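Local coordinates for protein proto-oncogene vav (Homo sapiens, PDB 6NEW) that probably activates Rac-type Rho GTPases by promoting nucleotide exchange through a helical DH domain, followed by PH and zinc-binding C1 domains, at residues 380-385 with 398-403; 223-228 with 384-389; 274-279 with 290-295; 87-92 with 124-129; 43-48 with 187-192. All coordinates share one frame; numbering follows the deposited sequence.

Contact 1. Residues 380-385 with 398-403; sequences MLLRGT and SAHKEC. With ZN (zinc ion), chain B.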
# COMPACT_ATOMS: atom_id res chain seq x y z
N MET A 380 6.42 6.61 13.27
CA MET A 380 6.53 5.79 12.07
C MET A 380 5.74 6.47 10.94
O MET A 380 4.84 7.27 11.19
CB MET A 380 6.04 4.35 12.29
CG MET A 380 6.87 3.55 13.31
SD MET A 380 8.67 3.59 13.04
CE MET A 380 9.22 3.63 14.75
N LEU A 381 6.14 6.19 9.71
CA LEU A 381 5.56 6.76 8.50
C LEU A 381 4.09 6.46 8.33
O LEU A 381 3.66 5.35 8.65
CB LEU A 381 6.29 6.19 7.27
CG LEU A 381 7.68 6.71 6.96
CD1 LEU A 381 8.37 5.80 5.96
CD2 LEU A 381 7.62 8.09 6.40
N LEU A 382 3.35 7.40 7.71
CA LEU A 382 1.98 7.17 7.29
C LEU A 382 2.11 6.46 5.94
O LEU A 382 2.79 6.94 5.05
CB LEU A 382 1.17 8.47 7.24
CG LEU A 382 0.50 8.76 8.57
CD1 LEU A 382 0.41 10.21 8.85
CD2 LEU A 382 -0.85 8.15 8.64
N ARG A 383 1.56 5.25 5.86
CA ARG A 383 1.71 4.30 4.76
C ARG A 383 0.73 4.39 3.61
O ARG A 383 -0.48 4.36 3.82
CB ARG A 383 1.68 2.87 5.31
CG ARG A 383 2.86 2.53 6.18
CD ARG A 383 2.40 1.89 7.45
NE ARG A 383 3.43 1.97 8.48
CZ ARG A 383 3.20 1.71 9.76
NH1 ARG A 383 2.00 1.34 10.17
NH2 ARG A 383 4.18 1.82 10.65
N GLY A 384 1.27 4.39 2.40
CA GLY A 384 0.50 4.41 1.17
C GLY A 384 0.50 5.73 0.44
O GLY A 384 1.28 6.63 0.75
N THR A 385 -0.40 5.84 -0.53
CA THR A 385 -0.52 7.02 -1.39
C THR A 385 -1.90 7.66 -1.26
O THR A 385 -2.11 8.75 -1.80
CB THR A 385 -0.28 6.62 -2.86
OG1 THR A 385 -1.20 5.60 -3.24
CG2 THR A 385 1.15 6.12 -3.12
N SER A 398 -0.67 14.87 12.28
CA SER A 398 -0.91 13.73 11.43
C SER A 398 -0.73 12.48 12.29
O SER A 398 0.09 12.51 13.20
CB SER A 398 0.09 13.75 10.29
OG SER A 398 1.42 13.67 10.80
N ALA A 399 -1.51 11.39 12.04
CA ALA A 399 -1.45 10.15 12.83
C ALA A 399 -2.12 8.96 12.15
O ALA A 399 -3.00 9.14 11.30
CB ALA A 399 -2.10 10.37 14.19
N HIS A 400 -1.74 7.72 12.56
CA HIS A 400 -2.39 6.50 12.06
C HIS A 400 -3.70 6.33 12.85
O HIS A 400 -3.79 6.85 13.97
CB HIS A 400 -1.54 5.23 12.31
CG HIS A 400 -0.17 5.21 11.72
ND1 HIS A 400 0.95 5.27 12.52
CD2 HIS A 400 0.22 5.03 10.44
CE1 HIS A 400 1.99 5.21 11.70
NE2 HIS A 400 1.59 5.05 10.44
N LYS A 401 -4.67 5.56 12.31
CA LYS A 401 -5.95 5.29 12.98
C LYS A 401 -5.78 4.73 14.41
O LYS A 401 -6.47 5.19 15.31
CB LYS A 401 -6.81 4.32 12.14
CG LYS A 401 -8.29 4.35 12.53
CD LYS A 401 -9.12 3.26 11.85
CE LYS A 401 -10.56 3.30 12.33
NZ LYS A 401 -11.39 2.25 11.67
N GLU A 402 -4.82 3.80 14.61
CA GLU A 402 -4.53 3.17 15.92
C GLU A 402 -3.90 4.12 16.96
O GLU A 402 -4.08 3.93 18.16
CB GLU A 402 -3.60 1.94 15.76
CG GLU A 402 -3.75 1.13 14.49
CD GLU A 402 -2.84 1.60 13.37
OE1 GLU A 402 -1.61 1.39 13.49
OE2 GLU A 402 -3.34 2.21 12.40
N CYS A 403 -3.12 5.12 16.50
CA CYS A 403 -2.34 6.05 17.32
C CYS A 403 -3.06 7.33 17.78
O CYS A 403 -2.40 8.15 18.42
CB CYS A 403 -1.05 6.42 16.59
SG CYS A 403 -0.11 5.01 15.97
ZN ZN B . 1.32 5.99 14.63
O HOH W 1 1.20 1.24 13.37

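Contact 2. Residues 223-228 with 384-389; sequences NETLRQ and GTFYQG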
# COMPACT_ATOMS: atom_id res chain seq x y z
N ASN A 223 -2.65 1.49 -5.18
CA ASN A 223 -2.81 1.60 -6.63
C ASN A 223 -3.89 0.67 -7.16
O ASN A 223 -4.65 1.08 -8.02
CB ASN A 223 -1.50 1.37 -7.36
CG ASN A 223 -0.49 2.48 -7.19
OD1 ASN A 223 -0.79 3.63 -6.85
ND2 ASN A 223 0.74 2.14 -7.46
N GLU A 224 -4.04 -0.51 -6.56
CA GLU A 224 -5.14 -1.43 -6.93
C GLU A 224 -6.49 -0.77 -6.61
O GLU A 224 -7.42 -0.89 -7.42
CB GLU A 224 -5.06 -2.71 -6.11
CG GLU A 224 -3.86 -3.58 -6.44
CD GLU A 224 -3.41 -4.47 -5.30
OE1 GLU A 224 -4.30 -4.92 -4.54
OE2 GLU A 224 -2.19 -4.72 -5.16
N THR A 225 -6.58 -0.10 -5.41
CA THR A 225 -7.76 0.63 -4.93
C THR A 225 -8.08 1.75 -5.90
O THR A 225 -9.23 1.87 -6.32
CB THR A 225 -7.56 1.12 -3.49
OG1 THR A 225 -7.38 0.00 -2.62
CG2 THR A 225 -8.71 1.93 -2.98
N LEU A 226 -7.07 2.57 -6.27
CA LEU A 226 -7.22 3.68 -7.19
C LEU A 226 -7.61 3.20 -8.58
O LEU A 226 -8.39 3.87 -9.26
CB LEU A 226 -5.99 4.62 -7.20
CG LEU A 226 -5.70 5.38 -5.87
CD1 LEU A 226 -4.27 5.88 -5.81
CD2 LEU A 226 -6.64 6.53 -5.64
N ARG A 227 -7.15 2.01 -8.98
CA ARG A 227 -7.50 1.39 -10.26
C ARG A 227 -8.97 0.97 -10.26
O ARG A 227 -9.69 1.25 -11.22
CB ARG A 227 -6.57 0.22 -10.61
CG ARG A 227 -5.91 0.40 -11.98
CD ARG A 227 -4.76 -0.56 -12.22
NE ARG A 227 -3.46 0.03 -11.90
CZ ARG A 227 -2.62 -0.42 -10.96
NH1 ARG A 227 -2.94 -1.49 -10.23
NH2 ARG A 227 -1.46 0.18 -10.76
N GLN A 228 -9.42 0.40 -9.14
CA GLN A 228 -10.80 0.00 -8.88
C GLN A 228 -11.73 1.23 -8.85
O GLN A 228 -12.83 1.16 -9.41
CB GLN A 228 -10.86 -0.80 -7.58
CG GLN A 228 -12.25 -1.05 -7.02
CD GLN A 228 -12.22 -1.67 -5.64
OE1 GLN A 228 -11.28 -1.50 -4.84
NE2 GLN A 228 -13.27 -2.40 -5.33
N GLY A 384 1.27 4.39 2.40
CA GLY A 384 0.50 4.41 1.17
C GLY A 384 0.50 5.73 0.44
O GLY A 384 1.28 6.63 0.75
N THR A 385 -0.40 5.84 -0.53
CA THR A 385 -0.52 7.02 -1.39
C THR A 385 -1.90 7.66 -1.26
O THR A 385 -2.11 8.75 -1.80
CB THR A 385 -0.28 6.62 -2.86
OG1 THR A 385 -1.20 5.60 -3.24
CG2 THR A 385 1.15 6.12 -3.12
N PHE A 386 -2.82 7.00 -0.56
CA PHE A 386 -4.20 7.44 -0.48
C PHE A 386 -4.77 7.22 0.91
O PHE A 386 -4.68 6.11 1.41
CB PHE A 386 -4.96 6.58 -1.52
CG PHE A 386 -6.42 6.82 -1.72
CD1 PHE A 386 -6.88 8.00 -2.28
CD2 PHE A 386 -7.34 5.80 -1.45
CE1 PHE A 386 -8.25 8.19 -2.51
CE2 PHE A 386 -8.71 6.00 -1.68
CZ PHE A 386 -9.15 7.19 -2.21
N TYR A 387 -5.39 8.26 1.54
CA TYR A 387 -6.05 8.21 2.87
C TYR A 387 -5.34 7.23 3.80
O TYR A 387 -5.91 6.23 4.24
CB TYR A 387 -7.55 7.87 2.73
CG TYR A 387 -8.42 9.05 2.35
CD1 TYR A 387 -8.62 10.11 3.24
CD2 TYR A 387 -9.06 9.11 1.11
CE1 TYR A 387 -9.42 11.20 2.90
CE2 TYR A 387 -9.89 10.17 0.77
CZ TYR A 387 -10.05 11.23 1.66
OH TYR A 387 -10.86 12.29 1.37
N GLN A 388 -4.06 7.50 4.02
CA GLN A 388 -3.09 6.77 4.84
C GLN A 388 -3.40 6.92 6.31
O GLN A 388 -2.94 6.09 7.10
CB GLN A 388 -1.68 7.36 4.61
CG GLN A 388 -1.27 7.43 3.15
CD GLN A 388 -1.50 8.76 2.52
OE1 GLN A 388 -2.45 9.50 2.86
NE2 GLN A 388 -0.62 9.09 1.57
N GLY A 389 -4.08 8.00 6.67
CA GLY A 389 -4.44 8.23 8.06
C GLY A 389 -5.31 9.42 8.37
O GLY A 389 -6.33 9.66 7.72

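Contact 3. Residues 274-279 with 290-295; sequences DKALLI and KDFVNL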
# COMPACT_ATOMS: atom_id res chain seq x y z
N ASP A 274 -15.92 4.65 2.11
CA ASP A 274 -15.80 5.09 3.50
C ASP A 274 -16.75 6.22 3.89
O ASP A 274 -17.33 6.18 4.97
CB ASP A 274 -14.37 5.56 3.79
CG ASP A 274 -13.31 4.49 3.79
OD1 ASP A 274 -13.53 3.44 4.42
OD2 ASP A 274 -12.21 4.75 3.26
N LYS A 275 -16.86 7.24 3.04
CA LYS A 275 -17.61 8.46 3.30
C LYS A 275 -18.93 8.56 2.48
O LYS A 275 -19.63 9.56 2.55
CB LYS A 275 -16.71 9.66 2.95
CG LYS A 275 -15.43 9.79 3.78
CD LYS A 275 -14.56 10.83 3.11
CE LYS A 275 -13.52 11.42 4.01
NZ LYS A 275 -12.97 12.66 3.41
N ALA A 276 -19.25 7.56 1.65
CA ALA A 276 -20.45 7.70 0.84
C ALA A 276 -21.09 6.41 0.44
O ALA A 276 -20.44 5.37 0.34
CB ALA A 276 -20.14 8.50 -0.42
N LEU A 277 -22.39 6.50 0.15
CA LEU A 277 -23.18 5.43 -0.41
C LEU A 277 -23.82 6.03 -1.64
O LEU A 277 -24.46 7.08 -1.56
CB LEU A 277 -24.24 4.90 0.58
CG LEU A 277 -25.09 3.75 0.04
CD1 LEU A 277 -24.34 2.44 0.10
CD2 LEU A 277 -26.42 3.67 0.73
N LEU A 278 -23.55 5.42 -2.80
CA LEU A 278 -24.05 5.83 -4.11
C LEU A 278 -25.14 4.85 -4.47
O LEU A 278 -24.89 3.66 -4.56
CB LEU A 278 -22.91 5.77 -5.14
CG LEU A 278 -21.96 6.97 -5.21
CD1 LEU A 278 -20.84 6.82 -4.23
CD2 LEU A 278 -21.34 7.07 -6.58
N ILE A 279 -26.37 5.35 -4.56
CA ILE A 279 -27.53 4.53 -4.91
C ILE A 279 -27.83 4.82 -6.37
O ILE A 279 -28.20 5.94 -6.75
CB ILE A 279 -28.74 4.76 -3.95
CG1 ILE A 279 -28.36 4.44 -2.49
CG2 ILE A 279 -29.95 3.92 -4.38
CD1 ILE A 279 -29.12 5.29 -1.47
N LYS A 290 -28.76 8.07 -8.56
CA LYS A 290 -30.10 8.54 -8.16
C LYS A 290 -30.06 9.20 -6.80
O LYS A 290 -30.71 10.23 -6.60
CB LYS A 290 -31.10 7.36 -8.13
CG LYS A 290 -31.26 6.59 -9.46
CD LYS A 290 -32.38 7.13 -10.35
CE LYS A 290 -31.90 8.13 -11.38
NZ LYS A 290 -33.02 8.80 -12.09
N ASP A 291 -29.29 8.62 -5.87
CA ASP A 291 -29.19 9.13 -4.51
C ASP A 291 -27.77 9.07 -3.99
O ASP A 291 -27.14 8.02 -3.98
CB ASP A 291 -30.15 8.34 -3.60
CG ASP A 291 -30.93 9.15 -2.57
OD1 ASP A 291 -30.37 10.14 -2.05
OD2 ASP A 291 -32.06 8.74 -2.24
N PHE A 292 -27.27 10.23 -3.52
CA PHE A 292 -25.96 10.33 -2.91
C PHE A 292 -26.12 10.54 -1.39
O PHE A 292 -26.63 11.57 -0.95
CB PHE A 292 -25.11 11.44 -3.56
CG PHE A 292 -23.66 11.35 -3.18
CD1 PHE A 292 -22.77 10.58 -3.92
CD2 PHE A 292 -23.16 12.04 -2.07
CE1 PHE A 292 -21.43 10.48 -3.56
CE2 PHE A 292 -21.81 11.96 -1.72
CZ PHE A 292 -20.96 11.17 -2.46
N VAL A 293 -25.69 9.56 -0.60
CA VAL A 293 -25.77 9.58 0.86
C VAL A 293 -24.38 9.85 1.46
O VAL A 293 -23.47 9.08 1.19
CB VAL A 293 -26.38 8.24 1.40
CG1 VAL A 293 -26.54 8.27 2.91
CG2 VAL A 293 -27.72 7.91 0.73
N ASN A 294 -24.19 10.97 2.21
CA ASN A 294 -22.93 11.29 2.89
C ASN A 294 -23.03 10.56 4.20
O ASN A 294 -23.95 10.84 4.96
CB ASN A 294 -22.77 12.81 3.16
CG ASN A 294 -22.67 13.65 1.93
OD1 ASN A 294 -21.59 13.80 1.35
ND2 ASN A 294 -23.78 14.24 1.51
N LEU A 295 -22.17 9.62 4.47
CA LEU A 295 -22.29 8.85 5.72
C LEU A 295 -21.88 9.59 7.02
O LEU A 295 -22.06 9.01 8.10
CB LEU A 295 -21.57 7.51 5.60
CG LEU A 295 -22.11 6.59 4.52
CD1 LEU A 295 -21.17 5.45 4.31
CD2 LEU A 295 -23.56 6.09 4.85

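Contact 4. Residues 87-92 with 124-129; sequences EDLLRV and LVYGRY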
# COMPACT_ATOMS: atom_id res chain seq x y z
N GLU A 87 17.83 3.45 -12.28
CA GLU A 87 19.03 4.28 -12.29
C GLU A 87 19.26 4.91 -10.92
O GLU A 87 20.37 4.79 -10.39
CB GLU A 87 19.01 5.32 -13.42
N ASP A 88 18.19 5.45 -10.30
CA ASP A 88 18.21 6.04 -8.96
C ASP A 88 18.43 4.99 -7.85
O ASP A 88 19.12 5.29 -6.88
CB ASP A 88 16.95 6.89 -8.68
CG ASP A 88 17.11 7.89 -7.53
OD1 ASP A 88 18.18 7.94 -6.94
OD2 ASP A 88 16.13 8.61 -7.22
N LEU A 89 17.88 3.75 -8.00
CA LEU A 89 18.08 2.68 -7.00
C LEU A 89 19.56 2.37 -6.89
O LEU A 89 20.11 2.44 -5.79
CB LEU A 89 17.32 1.40 -7.37
CG LEU A 89 15.80 1.41 -7.29
CD1 LEU A 89 15.26 0.05 -7.59
CD2 LEU A 89 15.30 1.82 -5.92
N LEU A 90 20.21 2.12 -8.05
CA LEU A 90 21.64 1.85 -8.20
C LEU A 90 22.48 2.94 -7.55
O LEU A 90 23.44 2.61 -6.86
CB LEU A 90 22.00 1.67 -9.69
CG LEU A 90 23.47 1.37 -10.07
CD1 LEU A 90 24.01 0.14 -9.34
CD2 LEU A 90 23.61 1.17 -11.56
N ARG A 91 22.10 4.22 -7.69
CA ARG A 91 22.85 5.31 -7.06
C ARG A 91 22.72 5.27 -5.53
O ARG A 91 23.75 5.30 -4.85
CB ARG A 91 22.49 6.68 -7.66
CG ARG A 91 23.55 7.74 -7.43
CD ARG A 91 22.96 9.14 -7.38
NE ARG A 91 23.92 10.08 -6.82
CZ ARG A 91 24.91 10.65 -7.51
NH1 ARG A 91 25.05 10.40 -8.81
NH2 ARG A 91 25.75 11.47 -6.90
N VAL A 92 21.49 5.11 -5.00
CA VAL A 92 21.19 4.99 -3.56
C VAL A 92 21.91 3.76 -2.95
O VAL A 92 22.54 3.88 -1.90
CB VAL A 92 19.65 4.99 -3.29
N LEU A 124 12.45 5.23 0.12
CA LEU A 124 11.03 5.39 -0.20
C LEU A 124 10.76 5.44 -1.71
O LEU A 124 9.62 5.32 -2.14
CB LEU A 124 10.41 6.59 0.53
CG LEU A 124 10.06 6.34 2.00
CD1 LEU A 124 9.71 7.63 2.69
CD2 LEU A 124 8.90 5.35 2.16
N VAL A 125 11.85 5.51 -2.51
CA VAL A 125 11.84 5.46 -3.97
C VAL A 125 11.37 4.07 -4.42
O VAL A 125 11.00 3.89 -5.59
CB VAL A 125 13.19 5.89 -4.60
CG1 VAL A 125 13.49 7.37 -4.35
CG2 VAL A 125 14.34 5.00 -4.14
N TYR A 126 11.31 3.11 -3.46
CA TYR A 126 10.79 1.76 -3.68
C TYR A 126 9.27 1.79 -3.78
O TYR A 126 8.66 0.85 -4.29
CB TYR A 126 11.27 0.77 -2.60
CG TYR A 126 12.61 0.15 -2.93
CD1 TYR A 126 12.71 -0.90 -3.84
CD2 TYR A 126 13.78 0.64 -2.36
CE1 TYR A 126 13.94 -1.46 -4.16
CE2 TYR A 126 15.02 0.09 -2.68
CZ TYR A 126 15.09 -0.96 -3.58
OH TYR A 126 16.31 -1.50 -3.89
N GLY A 127 8.67 2.88 -3.29
CA GLY A 127 7.24 3.16 -3.40
C GLY A 127 6.92 3.33 -4.88
O GLY A 127 6.18 2.52 -5.44
N ARG A 128 7.62 4.30 -5.53
CA ARG A 128 7.56 4.60 -6.97
C ARG A 128 7.87 3.36 -7.84
O ARG A 128 7.25 3.21 -8.89
CB ARG A 128 8.52 5.76 -7.32
CG ARG A 128 8.31 6.40 -8.70
CD ARG A 128 9.41 7.42 -8.99
NE ARG A 128 9.25 8.12 -10.26
CZ ARG A 128 9.65 7.66 -11.45
NH1 ARG A 128 10.18 6.45 -11.55
NH2 ARG A 128 9.49 8.39 -12.54
N TYR A 129 8.79 2.47 -7.38
CA TYR A 129 9.18 1.25 -8.10
C TYR A 129 8.12 0.18 -8.06
O TYR A 129 7.65 -0.24 -9.12
CB TYR A 129 10.54 0.65 -7.59
CG TYR A 129 11.08 -0.48 -8.46
CD1 TYR A 129 11.82 -0.21 -9.61
CD2 TYR A 129 10.79 -1.81 -8.16
CE1 TYR A 129 12.25 -1.24 -10.44
CE2 TYR A 129 11.22 -2.85 -8.99
CZ TYR A 129 11.95 -2.56 -10.13
OH TYR A 129 12.39 -3.57 -10.95

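Contact 5. Residues 43-48 with 187-192; sequences CCLREI and QELVKH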
# COMPACT_ATOMS: atom_id res chain seq x y z
N CYS A 43 27.87 -14.30 11.14
CA CYS A 43 27.35 -14.90 9.91
C CYS A 43 26.23 -14.03 9.32
O CYS A 43 26.07 -13.98 8.09
CB CYS A 43 26.87 -16.33 10.16
SG CYS A 43 28.21 -17.53 10.39
N CYS A 44 25.46 -13.35 10.20
CA CYS A 44 24.36 -12.46 9.83
C CYS A 44 24.92 -11.21 9.20
O CYS A 44 24.40 -10.77 8.18
CB CYS A 44 23.47 -12.15 11.02
SG CYS A 44 22.52 -13.57 11.63
N LEU A 45 26.03 -10.67 9.78
CA LEU A 45 26.73 -9.49 9.27
C LEU A 45 27.36 -9.75 7.90
O LEU A 45 27.35 -8.87 7.05
CB LEU A 45 27.81 -9.00 10.26
CG LEU A 45 27.35 -8.44 11.60
CD1 LEU A 45 28.51 -8.34 12.56
CD2 LEU A 45 26.71 -7.07 11.46
N ARG A 46 27.87 -10.98 7.70
CA ARG A 46 28.47 -11.43 6.45
C ARG A 46 27.41 -11.54 5.36
O ARG A 46 27.65 -11.10 4.23
CB ARG A 46 29.16 -12.79 6.65
CG ARG A 46 30.68 -12.72 6.66
CD ARG A 46 31.30 -14.12 6.67
NE ARG A 46 31.09 -14.82 7.95
CZ ARG A 46 31.87 -14.70 9.01
NH1 ARG A 46 32.94 -13.91 8.98
NH2 ARG A 46 31.59 -15.38 10.12
N GLU A 47 26.22 -12.12 5.70
CA GLU A 47 25.09 -12.27 4.78
C GLU A 47 24.57 -10.90 4.36
O GLU A 47 24.40 -10.68 3.17
CB GLU A 47 23.96 -13.12 5.40
CG GLU A 47 23.14 -13.84 4.33
CD GLU A 47 21.82 -14.44 4.79
OE1 GLU A 47 21.78 -15.06 5.88
OE2 GLU A 47 20.83 -14.33 4.03
N ILE A 48 24.38 -9.98 5.32
CA ILE A 48 23.93 -8.60 5.07
C ILE A 48 24.84 -7.91 4.05
O ILE A 48 24.34 -7.30 3.10
CB ILE A 48 23.79 -7.80 6.41
CG1 ILE A 48 22.53 -8.26 7.18
CG2 ILE A 48 23.76 -6.29 6.17
CD1 ILE A 48 22.51 -7.93 8.67
N GLN A 187 16.17 -8.95 11.64
CA GLN A 187 15.46 -9.71 12.68
C GLN A 187 16.39 -10.78 13.29
O GLN A 187 16.40 -10.99 14.51
CB GLN A 187 14.16 -10.35 12.13
CG GLN A 187 13.20 -10.82 13.21
CD GLN A 187 11.94 -11.45 12.67
OE1 GLN A 187 11.10 -10.79 12.05
NE2 GLN A 187 11.74 -12.73 12.95
N GLU A 188 17.20 -11.42 12.43
CA GLU A 188 18.14 -12.47 12.79
C GLU A 188 19.35 -11.90 13.51
O GLU A 188 19.78 -12.46 14.52
CB GLU A 188 18.54 -13.28 11.55
CG GLU A 188 19.02 -14.69 11.85
CD GLU A 188 18.01 -15.71 12.36
OE1 GLU A 188 16.79 -15.45 12.30
OE2 GLU A 188 18.46 -16.80 12.80
N LEU A 189 19.87 -10.77 13.02
CA LEU A 189 21.02 -10.10 13.63
C LEU A 189 20.68 -9.61 15.05
O LEU A 189 21.52 -9.74 15.95
CB LEU A 189 21.51 -8.96 12.72
CG LEU A 189 22.73 -8.17 13.19
CD1 LEU A 189 23.97 -9.05 13.30
CD2 LEU A 189 22.98 -7.00 12.28
N VAL A 190 19.45 -9.11 15.26
CA VAL A 190 18.93 -8.65 16.56
C VAL A 190 18.86 -9.86 17.52
O VAL A 190 19.36 -9.77 18.64
CB VAL A 190 17.57 -7.92 16.41
CG1 VAL A 190 16.80 -7.85 17.73
CG2 VAL A 190 17.76 -6.52 15.85
N LYS A 191 18.30 -10.99 17.04
CA LYS A 191 18.15 -12.27 17.73
C LYS A 191 19.49 -12.81 18.30
O LYS A 191 19.47 -13.50 19.32
CB LYS A 191 17.51 -13.28 16.75
CG LYS A 191 17.11 -14.64 17.31
CD LYS A 191 16.56 -15.50 16.18
CE LYS A 191 16.18 -16.89 16.61
NZ LYS A 191 15.70 -17.69 15.45
N HIS A 192 20.63 -12.47 17.67
CA HIS A 192 21.96 -12.94 18.08
C HIS A 192 22.88 -11.87 18.69
O HIS A 192 24.02 -12.19 19.02
CB HIS A 192 22.68 -13.65 16.91
CG HIS A 192 21.95 -14.85 16.39
ND1 HIS A 192 21.77 -15.05 15.04
CD2 HIS A 192 21.37 -15.87 17.06
CE1 HIS A 192 21.10 -16.18 14.93
NE2 HIS A 192 20.83 -16.71 16.12

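Contact 1. Residues 380-385 with 398-403
His400 and Leu381 form the tightly packed part of this contact. His400 NE2 donates to Leu381 O at 2.8 Å, with an N-H...O angle of 154°. The carbonyl oxygen lies near the imidazole plane, although the donor stands well above the plane of the carbonyl. On the other side of the ring ND1 binds zinc, a site shared with Cys403 SG (2.2 Å from the metal), Cys375 and Cys378. The imidazole is thus gripped by the metal and by a carbonyl, which should fix its rotation. Leu382 packs alongside, sliding past the His400 side chain in the opposite direction: CD2 lies 3.6 Å from Ala399 O and 3.8 Å from His400 CD2, while CD1 reaches Ser398 CB at 3.8 Å. The looser side is polar and hydrated. The Arg383 guanidinium lies over the NE2 corner of the His400 ring, its plane turned 21° from the imidazole, with NH1 3.7 Å from His400 NE2. NH1 also donates to a water at 3.3 Å, and that water donates to OE1 of exposed Glu402 at 2.8 Å, a bridge where the charges do not meet directly. This is one of the two zinc sites of the C1 domain. It leans on helix 196-235, where Asp211 forms a salt bridge with Arg383 NH2 and accepts from Leu381 N, while strand 398-399 edges the small sheet beside strand 389-392.

Contact 2. Residues 223-228 with 384-389
Leu226 and Phe386 carry most of the buried surface, with Thr385 beside them. CD2 of Leu226 sits over one face of the phenyl ring, 3.9 Å from its centroid and 18° off the ring normal, a CH-pi contact. It is displaced toward the CD1 side, where the gap to Phe386 CD1 is 3.7 Å. The opposite face of the same ring meets CD2 of the adjacent Tyr387, and the phenyl is held between the two. Phe386 comes to the helix because its CG stands anti to the backbone N (chi1 -178°), carrying the ring out from the loop. The other branch of Leu226, CD1, lies 4.0 Å from Thr385 OG1. Here a loop of the C1 domain, between strands 364-367 and 389-392, docks on helix 196-235, the long helix that leads from the DH domain to the PH domain. Asp222 OD2 of that helix accepts from the backbone N of both Thr385 and Phe386, which helps to set both side chains against segment 223-228. Thr225 adds CG2 at 4.3 Å from Phe386 CE2. Phe386 also touches Ile229 on the same helix and Arg248 in a loop. Gln388 NE2 donates to Gly384 O at 3.2 Å, closing the short turn from Gly384 to Gln388.

Contact 3. Residues 274-279 with 290-295
Phe292 packs beside Leu278 and against Ala276: its CE1 is 3.8 Å from Leu278 CD1 and its CZ 3.5 Å from Ala276 CB. The other face of the two strands carries Leu277, Val293 and Ile279, with Ile279 CD1 3.7 Å from Val293 CG2. An antiparallel ladder positions these pairs. Leu277 and Val293 exchange two bonds, Val293 N to Leu277 O being 2.9 Å, and Ile279 N donates to Asp291 O. A classic beta bulge follows, in which Ile279 O accepts from both Lys290 N (2.9 Å) and Asp291 N (3.0 Å). An alanine in place of Phe292 would probably open a gap beside Ala276 and Leu278 and leave the Tyr246 ring without its aromatic partner. Further out, Leu277 and Leu295 rest on Phe345 of helix 335-352 in this PH-domain hairpin. The chemistry is therefore divided: backbone hydrogen bonds set the strand register, while mainly hydrocarbon side chains pack both faces of the sheet.

Contact 4. Residues 87-92 with 124-129
The helical segments 87-92 and 125-129 run roughly antiparallel, 151° between their directions and 10.8 Å between axes, and their CA atoms come nearest at Leu89 and Val125. Leu89 is the side chain that bridges them. Its CD2 lies over the face of the Tyr126 ring, 3.8 Å from the centroid and 17° off the normal, a CH-pi contact shifted toward the hydroxyl end, where CZ is 3.6 Å away. The same methyl touches Val125 CG2 at 3.8 Å. CD1, the other branch, also touches the Tyr126 ring at CE1 and comes over a face of the Tyr129 ring, 4.0 Å from CD1 of that residue, so the forked leucine tip engages two aromatic faces. The two helices belong to the all-helical bundle of the DH domain, and Leu59 of helix 37-71 and Pro175 of helix 174-179 also press on Leu89. Both tyrosines end in hydrogen bonds to other helices or loops: Tyr126 OH pairs with Tyr55 OH, and Tyr129 OH with Leu172 O. An alanine in place of Tyr126 would probably leave the Leu89 methyl without the face it rests on and the Tyr55 hydroxyl without this mate. Toward the outer margin, exposed Asp88 brings OD2 to 4.1 Å from Val125 CG1.

Contact 5. Residues 43-48 with 187-192
Leu189 reaches Cys44, Leu45 and Ile48 because its CG stands anti to the backbone N (chi1 -179°), which extends the forked tip toward the other helix. There CD1 lies 3.9 Å from CB of Cys44, and CD2 is 3.8 Å from both Leu45 CD2 and Ile48 CD1, two side chains that each cross the leucine at about a right angle. In Cys44, SG anti to the carbonyl carbon (chi1 -68°) brings the sulfur to Glu188 CG at 3.7 Å and to the edge of the His192 ring, whose centroid is 4.9 Å from SG and whose plane contains it. The segments 43-48 and 187-191, on helices 37-71 and 182-191 of the DH bundle, run near-antiparallel (158°). Leu112 backs Leu45 and Leu189, and Leu202 of helix 196-235 also touches Leu189. No hydrogen bond spans the two segments, so their direct attachment rests on apolar packing and one sulfur-aromatic approach.

From the N terminus, contact 5 opens on helix 37-71 and closes at 187-192, bringing two distant helices of the DH bundle together. Contact 4 opens and closes within that span, at 87-92 and 124-129. Contact 2 starts on helix 196-235 and encloses contact 3, a short PH-domain hairpin, before it closes at 384-389. Contact 1 begins where contact 2 ends, sharing Gly384 and Thr385 with it, and closes at 398-403. Contact 2 ties the C1 domain to helix 196-235. A probable hydrogen bond between Tyr387 OH and Lys275 NZ, joining contacts 2 and 3, ties C1 to PH, and Leu381 packing on Leu124, between contacts 1 and 4, ties C1 to DH.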